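Local structure of SmhA (Serratia marcescens, 7A27) at residues A[195-200]-A[359-365]; A[34-38]-A[283-287]. The protein probably serves as one component of a three-protein alpha-pore-forming toxin that opens pores in target-cell membranes. All blocks are in the same frame, centred on the assembly; numbering follows the deposited sequence.

Overall arrangement
From the N terminus, helix 14-37 ends at contact 2. There its last turn meets helix 272-299, closing a loop of 244 residues. The chain passes through three more long helices to strand 198-206. The start of this strand takes part in contact 1. Strand 230-237 follows, then two helices, the second carrying 283-287. The C-terminal tail after helix 325-358 comes back to 195-200 and closes a loop of 158 residues. The two loops cross rather than nest. The contact centres lie about 13 Å apart. They touch directly, with Leu362 CD2 3.8 Å from Leu34 N. Together they tie the end of helix 14-37, helix 272-299, the small sheet and the C-terminal tail into one region.

Contact 1: residues A[195-200]-A[359-365]; sequences VQLGQS and NNILPEV
Gln199 and Leu362 carry the side-chain part of this contact. Gln199 NE2 donates to Leu362 O at 2.9 Å. The N-H points almost straight at the oxygen (168°), in the carbonyl plane, and the oxygen lies close to the plane of the amide. With chi1 at 60° and an extended chain beyond CG, the amide reaches the Leu362 carbonyl of the tail. Leu362 CD2 sits 3.7 Å from Gln199 NE2. Leu362 CD1 packs 4.0 Å from Leu197 CB. Gln196 NE2 rests 4.0 Å from Pro363 CG.

The backbones form a single parallel bridge at Gln199 and Glu364. Val365 N donates to Gln199 O at 3.0 Å. Gln199 N makes a weak bond to Pro363 O.

Outward, Ser37 OG also bonds Gln199 NE2, which helps fix the amide rotation. Gly198 and Ser200 bond strand 230-237 through their backbones, and Ser200 OG meets Gln237 OE1. The tail thus adds to the hairpin edge. Asn359, which packs its CB 3.9 Å from Val195 CG2, belongs to a calcium site observed for this protein; no calcium is bound to this chain here. Gln199 is thus bonded to the tail through backbone and buried amide, while Gly198 and Ser200 bond the neighbouring strand.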
ATOM      1  N   VAL A 195      -8.652  -4.621   7.899  1.00 76.50           N
ATOM      2  CA  VAL A 195      -7.928  -3.376   8.272  1.00 76.13           C
ATOM      3  C   VAL A 195      -8.882  -2.196   8.441  1.00 75.89           C
ATOM      4  O   VAL A 195      -9.819  -2.039   7.665  1.00 76.57           O
ATOM      5  CB  VAL A 195      -6.814  -3.018   7.269  1.00 74.62           C
ATOM      6  CG1 VAL A 195      -5.858  -4.179   7.087  1.00 74.30           C
ATOM      7  CG2 VAL A 195      -7.358  -2.525   5.941  1.00 74.83           C
ATOM      8  N   GLN A 196      -8.518  -1.340   9.387  1.00 75.90           N
ATOM      9  CA  GLN A 196      -9.155  -0.047   9.704  1.00 77.83           C
ATOM     10  C   GLN A 196      -8.108   0.779  10.479  1.00 74.63           C
ATOM     11  O   GLN A 196      -7.508   0.262  11.432  1.00 74.17           O
ATOM     12  CB  GLN A 196     -10.428  -0.328  10.506  1.00 84.29           C
ATOM     13  CG  GLN A 196     -11.361   0.871  10.688  1.00 87.70           C
ATOM     14  CD  GLN A 196     -12.369   1.103   9.583  1.00 89.00           C
ATOM     15  OE1 GLN A 196     -12.043   1.247   8.394  1.00 87.75           O
ATOM     16  NE2 GLN A 196     -13.626   1.198  10.002  1.00 89.74           N
ATOM     17  N   LEU A 197      -7.891   2.024  10.058  1.00 71.61           N
ATOM     18  CA  LEU A 197      -7.117   3.053  10.800  1.00 69.50           C
ATOM     19  C   LEU A 197      -8.004   4.290  10.919  1.00 68.36           C
ATOM     20  O   LEU A 197      -8.798   4.515  10.011  1.00 70.33           O
ATOM     21  CB  LEU A 197      -5.825   3.363  10.042  1.00 69.30           C
ATOM     22  CG  LEU A 197      -4.708   2.324  10.150  1.00 68.48           C
ATOM     23  CD1 LEU A 197      -3.441   2.826   9.474  1.00 66.33           C
ATOM     24  CD2 LEU A 197      -4.443   1.965  11.601  1.00 69.47           C
ATOM     25  N   GLY A 198      -7.907   5.043  12.007  1.00 67.74           N
ATOM     26  CA  GLY A 198      -8.725   6.250  12.225  1.00 67.72           C
ATOM     27  C   GLY A 198      -7.887   7.506  12.096  1.00 66.42           C
ATOM     28  O   GLY A 198      -6.761   7.407  11.589  1.00 64.52           O
ATOM     29  N   GLN A 199      -8.423   8.640  12.554  1.00 66.82           N
ATOM     30  CA  GLN A 199      -7.728   9.952  12.568  1.00 65.84           C
ATOM     31  C   GLN A 199      -8.368  10.849  13.621  1.00 67.48           C
ATOM     32  O   GLN A 199      -9.516  10.575  14.027  1.00 71.52           O
ATOM     33  CB  GLN A 199      -7.811  10.627  11.202  1.00 65.54           C
ATOM     34  CG  GLN A 199      -9.222  10.918  10.704  1.00 66.57           C
ATOM     35  CD  GLN A 199      -9.196  11.843   9.502  1.00 66.20           C
ATOM     36  OE1 GLN A 199      -8.655  12.951   9.558  1.00 66.52           O
ATOM     37  NE2 GLN A 199      -9.774  11.392   8.399  1.00 64.87           N
ATOM     38  N   SER A 200      -7.646  11.881  14.052  1.00 66.57           N
ATOM     39  CA  SER A 200      -8.113  12.904  15.025  1.00 67.28           C
ATOM     40  C   SER A 200      -7.130  14.073  15.003  1.00 67.16           C
ATOM     41  O   SER A 200      -6.009  13.906  14.432  1.00 68.72           O
ATOM     42  CB  SER A 200      -8.251  12.340  16.412  1.00 67.37           C
ATOM     43  OG  SER A 200      -6.983  12.096  17.009  1.00 66.43           O
ATOM     44  N   ASN A 359     -11.321   0.131   3.516  1.00 78.23           N
ATOM     45  CA  ASN A 359     -10.243   1.071   3.917  1.00 77.80           C
ATOM     46  C   ASN A 359     -10.257   2.334   3.047  1.00 76.90           C
ATOM     47  O   ASN A 359      -9.269   3.096   3.152  1.00 76.81           O
ATOM     48  CB  ASN A 359      -8.871   0.398   3.854  1.00 76.97           C
ATOM     49  CG  ASN A 359      -7.785   1.173   4.572  1.00 77.44           C
ATOM     50  OD1 ASN A 359      -8.028   1.761   5.626  1.00 79.30           O
ATOM     51  ND2 ASN A 359      -6.588   1.180   4.008  1.00 77.80           N
ATOM     52  N   ASN A 360     -11.325   2.580   2.268  1.00 76.35           N
ATOM     53  CA  ASN A 360     -11.432   3.783   1.404  1.00 75.78           C
ATOM     54  C   ASN A 360     -11.749   5.006   2.266  1.00 75.62           C
ATOM     55  O   ASN A 360     -11.523   6.126   1.789  1.00 74.27           O
ATOM     56  CB  ASN A 360     -12.483   3.671   0.302  1.00 76.60           C
ATOM     57  CG  ASN A 360     -12.387   4.835  -0.670  1.00 78.35           C
ATOM     58  OD1 ASN A 360     -11.314   5.135  -1.205  1.00 80.53           O
ATOM     59  ND2 ASN A 360     -13.488   5.517  -0.907  1.00 77.86           N
ATOM     60  N   ILE A 361     -12.268   4.793   3.473  1.00 77.17           N
ATOM     61  CA  ILE A 361     -12.648   5.881   4.421  1.00 79.33           C
ATOM     62  C   ILE A 361     -11.761   5.777   5.670  1.00 77.58           C
ATOM     63  O   ILE A 361     -11.485   4.653   6.108  1.00 77.75           O
ATOM     64  CB  ILE A 361     -14.163   5.850   4.736  1.00 83.02           C
ATOM     65  CG1 ILE A 361     -14.576   7.029   5.627  1.00 87.31           C
ATOM     66  CG2 ILE A 361     -14.576   4.514   5.334  1.00 83.09           C
ATOM     67  CD1 ILE A 361     -14.259   8.424   5.069  1.00 87.69           C
ATOM     68  N   LEU A 362     -11.300   6.921   6.193  1.00 75.83           N
ATOM     69  CA  LEU A 362     -10.437   7.050   7.402  1.00 74.05           C
ATOM     70  C   LEU A 362     -11.272   7.718   8.488  1.00 75.82           C
ATOM     71  O   LEU A 362     -11.220   8.934   8.666  1.00 76.00           O
ATOM     72  CB  LEU A 362      -9.209   7.895   7.048  1.00 72.31           C
ATOM     73  CG  LEU A 362      -8.098   7.962   8.095  1.00 70.91           C
ATOM     74  CD1 LEU A 362      -7.452   6.593   8.261  1.00 69.49           C
ATOM     75  CD2 LEU A 362      -7.047   9.007   7.704  1.00 70.22           C
ATOM     76  N   PRO A 363     -12.069   6.931   9.248  1.00 77.76           N
ATOM     77  CA  PRO A 363     -13.011   7.494  10.221  1.00 79.44           C
ATOM     78  C   PRO A 363     -12.409   8.328  11.358  1.00 80.48           C
ATOM     79  O   PRO A 363     -11.298   8.101  11.685  1.00 78.50           O
ATOM     80  CB  PRO A 363     -13.675   6.236  10.804  1.00 80.03           C
ATOM     81  CG  PRO A 363     -12.712   5.107  10.524  1.00 77.98           C
ATOM     82  CD  PRO A 363     -12.124   5.457   9.181  1.00 76.96           C
ATOM     83  N   GLU A 364     -13.182   9.250  11.938  1.00 86.23           N
ATOM     84  CA  GLU A 364     -12.791  10.043  13.140  1.00 90.59           C
ATOM     85  C   GLU A 364     -12.807   9.112  14.367  1.00 93.05           C
ATOM     86  O   GLU A 364     -13.605   8.147  14.363  1.00 92.06           O
ATOM     87  CB  GLU A 364     -13.760  11.201  13.402  1.00 94.27           C
ATOM     88  CG  GLU A 364     -13.880  12.206  12.260  1.00 95.82           C
ATOM     89  CD  GLU A 364     -12.701  13.142  12.068  1.00 96.49           C
ATOM     90  OE1 GLU A 364     -11.959  13.396  13.061  1.00 97.85           O
ATOM     91  OE2 GLU A 364     -12.533  13.641  10.926  1.00 96.46           O
ATOM     92  N   VAL A 365     -11.968   9.367  15.378  1.00 96.96           N
ATOM     93  CA  VAL A 365     -12.002   8.581  16.657  1.00101.31           C
ATOM     94  C   VAL A 365     -12.026   9.549  17.839  1.00103.71           C
ATOM     95  O   VAL A 365     -11.373  10.578  17.756  1.00100.56           O
ATOM     96  CB  VAL A 365     -10.900   7.515  16.774  1.00100.04           C
ATOM     97  CG1 VAL A 365     -11.187   6.354  15.835  1.00100.77           C
ATOM     98  CG2 VAL A 365      -9.538   8.109  16.526  1.00 98.49           C
TER

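Contact 2: residues A[34-38]-A[283-287]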
ATOM      1  N   LEU A  34      -5.313  10.869   4.888  1.00 71.44           N
ATOM      2  CA  LEU A  34      -4.794  11.807   5.908  1.00 71.00           C
ATOM      3  C   LEU A  34      -4.461  13.136   5.218  1.00 70.80           C
ATOM      4  O   LEU A  34      -4.844  14.170   5.746  1.00 71.26           O
ATOM      5  CB  LEU A  34      -3.571  11.199   6.598  1.00 70.44           C
ATOM      6  CG  LEU A  34      -2.971  12.037   7.721  1.00 71.42           C
ATOM      7  CD1 LEU A  34      -3.903  12.126   8.919  1.00 74.00           C
ATOM      8  CD2 LEU A  34      -1.645  11.466   8.151  1.00 70.69           C
ATOM      9  N   LEU A  35      -3.790  13.104   4.068  1.00 69.58           N
ATOM     10  CA  LEU A  35      -3.414  14.319   3.287  1.00 69.59           C
ATOM     11  C   LEU A  35      -4.648  15.095   2.820  1.00 71.39           C
ATOM     12  O   LEU A  35      -4.557  16.364   2.750  1.00 74.86           O
ATOM     13  CB  LEU A  35      -2.594  13.893   2.074  1.00 68.80           C
ATOM     14  CG  LEU A  35      -1.128  13.607   2.353  1.00 67.99           C
ATOM     15  CD1 LEU A  35      -0.510  12.966   1.129  1.00 67.28           C
ATOM     16  CD2 LEU A  35      -0.394  14.883   2.728  1.00 69.45           C
ATOM     17  N   LEU A  36      -5.744  14.383   2.519  1.00 69.97           N
ATOM     18  CA  LEU A  36      -7.009  14.965   1.989  1.00 70.71           C
ATOM     19  C   LEU A  36      -7.910  15.440   3.127  1.00 72.26           C
ATOM     20  O   LEU A  36      -8.802  16.250   2.827  1.00 76.76           O
ATOM     21  CB  LEU A  36      -7.723  13.916   1.130  1.00 70.00           C
ATOM     22  CG  LEU A  36      -7.013  13.556  -0.168  1.00 69.21           C
ATOM     23  CD1 LEU A  36      -7.550  12.271  -0.769  1.00 68.97           C
ATOM     24  CD2 LEU A  36      -7.109  14.698  -1.166  1.00 70.35           C
ATOM     25  N   SER A  37      -7.722  14.946   4.355  1.00 71.09           N
ATOM     26  CA  SER A  37      -8.533  15.315   5.548  1.00 72.22           C
ATOM     27  C   SER A  37      -7.913  16.528   6.229  1.00 70.83           C
ATOM     28  O   SER A  37      -8.652  17.342   6.795  1.00 72.45           O
ATOM     29  CB  SER A  37      -8.666  14.158   6.513  1.00 72.94           C
ATOM     30  OG  SER A  37      -9.293  13.054   5.878  1.00 74.59           O
ATOM     31  N   GLN A  38      -6.598  16.629   6.167  1.00 69.09           N
ATOM     32  CA  GLN A  38      -5.807  17.719   6.781  1.00 70.61           C
ATOM     33  C   GLN A  38      -6.376  19.062   6.329  1.00 71.54           C
ATOM     34  O   GLN A  38      -6.545  19.258   5.129  1.00 71.93           O
ATOM     35  CB  GLN A  38      -4.326  17.573   6.398  1.00 69.82           C
ATOM     36  CG  GLN A  38      -3.435  18.706   6.885  1.00 70.20           C
ATOM     37  CD  GLN A  38      -3.532  18.910   8.375  1.00 71.18           C
ATOM     38  OE1 GLN A  38      -3.385  17.979   9.163  1.00 70.29           O
ATOM     39  NE2 GLN A  38      -3.785  20.149   8.768  1.00 73.54           N
ATOM     40  N   GLN A 283       3.565  14.524   6.853  1.00 71.76           N
ATOM     41  CA  GLN A 283       2.439  13.802   6.195  1.00 71.25           C
ATOM     42  C   GLN A 283       2.865  13.380   4.781  1.00 71.61           C
ATOM     43  O   GLN A 283       2.569  12.231   4.389  1.00 72.67           O
ATOM     44  CB  GLN A 283       1.190  14.681   6.186  1.00 70.99           C
ATOM     45  CG  GLN A 283       0.606  14.974   7.566  1.00 70.30           C
ATOM     46  CD  GLN A 283      -0.457  16.045   7.533  1.00 70.58           C
ATOM     47  OE1 GLN A 283      -0.461  16.929   6.661  1.00 71.17           O
ATOM     48  NE2 GLN A 283      -1.380  15.955   8.484  1.00 69.31           N
ATOM     49  N   ALA A 284       3.567  14.251   4.049  1.00 71.02           N
ATOM     50  CA  ALA A 284       4.079  13.972   2.688  1.00 69.10           C
ATOM     51  C   ALA A 284       5.023  12.777   2.754  1.00 67.99           C
ATOM     52  O   ALA A 284       4.859  11.861   1.938  1.00 65.69           O
ATOM     53  CB  ALA A 284       4.779  15.185   2.136  1.00 69.90           C
ATOM     54  N   GLN A 285       5.979  12.820   3.697  1.00 68.34           N
ATOM     55  CA  GLN A 285       7.002  11.769   3.935  1.00 66.98           C
ATOM     56  C   GLN A 285       6.289  10.419   4.014  1.00 65.20           C
ATOM     57  O   GLN A 285       6.702   9.529   3.283  1.00 64.91           O
ATOM     58  CB  GLN A 285       7.776  12.050   5.224  1.00 69.56           C
ATOM     59  CG  GLN A 285       9.002  11.172   5.477  1.00 69.87           C
ATOM     60  CD  GLN A 285      10.196  11.638   4.683  1.00 71.23           C
ATOM     61  OE1 GLN A 285      10.686  12.763   4.853  1.00 73.72           O
ATOM     62  NE2 GLN A 285      10.669  10.770   3.802  1.00 69.33           N
ATOM     63  N   LEU A 286       5.257  10.271   4.849  1.00 64.23           N
ATOM     64  CA  LEU A 286       4.567   8.966   5.030  1.00 64.15           C
ATOM     65  C   LEU A 286       4.033   8.491   3.683  1.00 63.79           C
ATOM     66  O   LEU A 286       4.256   7.314   3.348  1.00 61.74           O
ATOM     67  CB  LEU A 286       3.423   9.086   6.042  1.00 64.03           C
ATOM     68  CG  LEU A 286       3.846   9.360   7.479  1.00 64.17           C
ATOM     69  CD1 LEU A 286       2.624   9.563   8.368  1.00 64.60           C
ATOM     70  CD2 LEU A 286       4.732   8.232   8.002  1.00 64.32           C
ATOM     71  N   PHE A 287       3.372   9.390   2.948  1.00 64.11           N
ATOM     72  CA  PHE A 287       2.750   9.101   1.630  1.00 63.42           C
ATOM     73  C   PHE A 287       3.824   8.698   0.620  1.00 64.33           C
ATOM     74  O   PHE A 287       3.706   7.606   0.043  1.00 64.69           O
ATOM     75  CB  PHE A 287       1.934  10.290   1.133  1.00 63.34           C
ATOM     76  CG  PHE A 287       1.372  10.140  -0.256  1.00 63.76           C
ATOM     77  CD1 PHE A 287       0.324   9.270  -0.514  1.00 64.53           C
ATOM     78  CD2 PHE A 287       1.868  10.895  -1.295  1.00 64.59           C
ATOM     79  CE1 PHE A 287      -0.186   9.117  -1.791  1.00 64.66           C
ATOM     80  CE2 PHE A 287       1.320  10.784  -2.564  1.00 66.33           C
ATOM     81  CZ  PHE A 287       0.305   9.884  -2.815  1.00 65.99           C
TER
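Leu34 begins the contact by directing its side chain at helix 272-299. Its CD2 lies 4.2 Å from Gln283 CG. The same side chain also touches Ser234 and Ile236 of strand 230-237.

Leu35 supplies the main apolar contact. Its two methyls split the work. CD2 lies against the aliphatic start of Gln283, 3.8 Å from CB, and the two side chains run past each other in opposite directions. CD1 meets Phe287 near the root of the ring, 3.6 Å from CB and 3.7 Å from CG. These two side chains cross at about a right angle. The first torsion of Phe287 (174°) sets CG opposite its backbone N. The Phe287 side chain also touches Asn28 and Ser32 of helix 14-37 and Leu140 of helix 104-155.

Gln38 is the first residue beyond the helix. Its OE1 accepts from Gln283 NE2 at 2.9 Å. The N-H is fairly straight (162°), but the donor is tilted 32° from the carbonyl plane. The chain of Gln38 bends about CB-CG, and its CG lies 3.5 Å from Gln283 OE1. Both amides are buried and also bond the backbone of strand 230-237. Gln38 OE1 accepts from Ser234 N, Gln38 NE2 bonds Met232 O, and Gln283 NE2 bonds Ser234 O. Two glutamines thus hold the strand against the helices.

Leucine and phenylalanine pack between helices while the amides grip the sheet, in a bundle of long helices with a small beta hairpin, consistent with the ClyA-like fold of alpha-pore-forming toxins.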